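Local coordinates for BtGH115A (Bacteroides thetaiotaomicron, PDB 5BY3), which is a glycoside hydrolase of family GH115, a 4-O-methyl-alpha-glucuronidase with specificity for decorated arabinogalactans, at residues Val129-Trp134 with Gln443-Met448. Residues are numbered along the deposited sequence; the frame is centred on the assembly and turned at random.
Sequences VSPWEW and QIELFM
P131 and W132, in the middle positions of a type I beta turn from S130 to E133, face I444 and E445 on helix 441-452, the nearest CA atoms being those of P131 and E445, 8.4 Å apart. The indole NE1 of W132 donates a hydrogen bond to OE1 of E445 (2.7 Å). OE1 lies almost in the indole plane, but the donor reaches it on the anti side, 20° out of the carboxylate plane, and the bond is bent to 146° at the hydrogen. E445 reaches the indole with CG anti to the backbone N (chi1 -172°) and the chain extended beyond CG. The helix follows strand 429-433 of the eight-stranded parallel sheet, part of the TIM-barrel-type GH115 domain, and the contact joins this helix to the loop that follows helix 113-126. At the benzo end of the same ring edge, CH2 of W132 packs against CG2 of I444 (4.3 Å). The turn is braced by an ST turn in which OG of S130 accepts from the backbone N of W132 (2.8 Å). On helix 462-473, W469 also donates to OE1 of E445 and R472 makes a salt bridge with OE2.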
loop_
_atom_site.group_PDB
_atom_site.type_symbol
_atom_site.label_atom_id
_atom_site.label_comp_id
_atom_site.label_asym_id
_atom_site.label_seq_id
_atom_site.Cartn_x
_atom_site.Cartn_y
_atom_site.Cartn_z
ATOM N N VAL A 129 1.788 2.874 -22.767
ATOM C CA VAL A 129 2.058 1.569 -22.141
ATOM C C VAL A 129 1.877 1.636 -20.613
ATOM O O VAL A 129 2.606 2.347 -19.926
ATOM C CB VAL A 129 3.465 1.027 -22.524
ATOM C CG1 VAL A 129 3.686 -0.387 -22.010
ATOM C CG2 VAL A 129 3.674 1.077 -24.034
ATOM N N SER A 130 0.879 0.910 -20.101
ATOM C CA SER A 130 0.612 0.798 -18.669
ATOM C C SER A 130 1.750 0.043 -17.941
ATOM O O SER A 130 2.327 -0.903 -18.505
ATOM C CB SER A 130 -0.725 0.058 -18.475
ATOM O OG SER A 130 -0.849 -0.598 -17.216
ATOM N N PRO A 131 2.067 0.443 -16.683
ATOM C CA PRO A 131 2.839 -0.424 -15.768
ATOM C C PRO A 131 2.376 -1.892 -15.710
ATOM O O PRO A 131 3.201 -2.783 -15.478
ATOM C CB PRO A 131 2.607 0.226 -14.395
ATOM C CG PRO A 131 2.508 1.687 -14.722
ATOM C CD PRO A 131 1.856 1.787 -16.092
ATOM N N TRP A 132 1.088 -2.132 -15.926
ATOM C CA TRP A 132 0.506 -3.456 -15.802
ATOM C C TRP A 132 0.281 -4.182 -17.154
ATOM O O TRP A 132 -0.426 -5.210 -17.212
ATOM C CB TRP A 132 -0.787 -3.334 -15.030
ATOM C CG TRP A 132 -0.619 -2.526 -13.796
ATOM C CD1 TRP A 132 -0.834 -1.208 -13.658
ATOM C CD2 TRP A 132 -0.147 -2.995 -12.537
ATOM N NE1 TRP A 132 -0.541 -0.808 -12.369
ATOM C CE2 TRP A 132 -0.110 -1.893 -11.668
ATOM C CE3 TRP A 132 0.254 -4.246 -12.064
ATOM C CZ2 TRP A 132 0.283 -1.999 -10.349
ATOM C CZ3 TRP A 132 0.648 -4.366 -10.752
ATOM C CH2 TRP A 132 0.661 -3.246 -9.900
ATOM N N GLU A 133 0.861 -3.608 -18.215
ATOM C CA GLU A 133 1.058 -4.226 -19.527
ATOM C C GLU A 133 1.176 -5.750 -19.431
ATOM O O GLU A 133 0.402 -6.500 -20.035
ATOM C CB GLU A 133 2.334 -3.614 -20.132
ATOM C CG GLU A 133 2.924 -4.275 -21.370
ATOM C CD GLU A 133 4.059 -5.228 -21.073
ATOM O OE1 GLU A 133 5.001 -4.874 -20.321
ATOM O OE2 GLU A 133 4.014 -6.346 -21.633
ATOM N N TRP A 134 2.139 -6.202 -18.649
ATOM C CA TRP A 134 2.319 -7.612 -18.419
ATOM C C TRP A 134 1.581 -8.087 -17.167
ATOM O O TRP A 134 0.961 -9.163 -17.210
ATOM C CB TRP A 134 3.801 -7.951 -18.324
ATOM C CG TRP A 134 4.035 -9.448 -18.426
ATOM C CD1 TRP A 134 4.075 -10.215 -19.577
ATOM C CD2 TRP A 134 4.262 -10.348 -17.332
ATOM N NE1 TRP A 134 4.310 -11.528 -19.246
ATOM C CE2 TRP A 134 4.423 -11.646 -17.886
ATOM C CE3 TRP A 134 4.364 -10.178 -15.945
ATOM C CZ2 TRP A 134 4.671 -12.769 -17.102
ATOM C CZ3 TRP A 134 4.605 -11.296 -15.152
ATOM C CH2 TRP A 134 4.751 -12.588 -15.738
ATOM N N GLN A 443 -3.987 0.184 -5.724
ATOM C CA GLN A 443 -3.401 0.845 -4.522
ATOM C C GLN A 443 -1.876 1.059 -4.623
ATOM O O GLN A 443 -1.359 2.113 -4.224
ATOM C CB GLN A 443 -3.729 0.102 -3.223
ATOM C CG GLN A 443 -5.219 0.068 -2.838
ATOM C CD GLN A 443 -6.000 -1.147 -3.381
ATOM O OE1 GLN A 443 -5.548 -1.839 -4.307
ATOM N NE2 GLN A 443 -7.181 -1.402 -2.815
ATOM N N ILE A 444 -1.196 0.072 -5.208
ATOM C CA ILE A 444 0.228 0.078 -5.418
ATOM C C ILE A 444 0.569 1.254 -6.326
ATOM O O ILE A 444 1.491 2.017 -6.034
ATOM C CB ILE A 444 0.717 -1.263 -6.019
ATOM C CG1 ILE A 444 0.551 -2.406 -4.997
ATOM C CG2 ILE A 444 2.175 -1.176 -6.506
ATOM C CD1 ILE A 444 0.665 -3.814 -5.579
ATOM N N GLU A 445 -0.168 1.421 -7.410
ATOM C CA GLU A 445 0.168 2.488 -8.330
ATOM C C GLU A 445 -0.154 3.857 -7.713
ATOM O O GLU A 445 0.591 4.833 -7.904
ATOM C CB GLU A 445 -0.541 2.307 -9.665
ATOM C CG GLU A 445 -0.074 3.291 -10.732
ATOM C CD GLU A 445 -0.659 3.017 -12.097
ATOM O OE1 GLU A 445 -1.011 1.857 -12.393
ATOM O OE2 GLU A 445 -0.753 3.977 -12.894
ATOM N N LEU A 446 -1.244 3.932 -6.962
ATOM C CA LEU A 446 -1.542 5.144 -6.222
ATOM C C LEU A 446 -0.366 5.508 -5.286
ATOM O O LEU A 446 0.179 6.597 -5.370
ATOM C CB LEU A 446 -2.850 4.997 -5.439
ATOM C CG LEU A 446 -3.330 6.213 -4.611
ATOM C CD1 LEU A 446 -3.511 7.496 -5.462
ATOM C CD2 LEU A 446 -4.612 5.831 -3.870
ATOM N N PHE A 447 0.017 4.580 -4.411
ATOM C CA PHE A 447 1.140 4.759 -3.537
ATOM C C PHE A 447 2.382 5.226 -4.317
ATOM O O PHE A 447 3.062 6.141 -3.888
ATOM C CB PHE A 447 1.410 3.427 -2.830
ATOM C CG PHE A 447 2.283 3.528 -1.604
ATOM C CD1 PHE A 447 3.667 3.389 -1.702
ATOM C CD2 PHE A 447 1.714 3.725 -0.341
ATOM C CE1 PHE A 447 4.474 3.472 -0.570
ATOM C CE2 PHE A 447 2.517 3.794 0.795
ATOM C CZ PHE A 447 3.893 3.659 0.667
HETATM N N MSE A 448 2.651 4.609 -5.466
HETATM C CA MSE A 448 3.900 4.867 -6.202
HETATM C C MSE A 448 3.850 6.193 -6.892
HETATM O O MSE A 448 4.891 6.860 -6.975
HETATM C CB MSE A 448 4.348 3.777 -7.191
HETATM C CG MSE A 448 4.709 2.457 -6.512
HETATM SE SE MSE A 448 6.057 2.612 -5.072
HETATM C CE MSE A 448 5.369 1.141 -3.993
#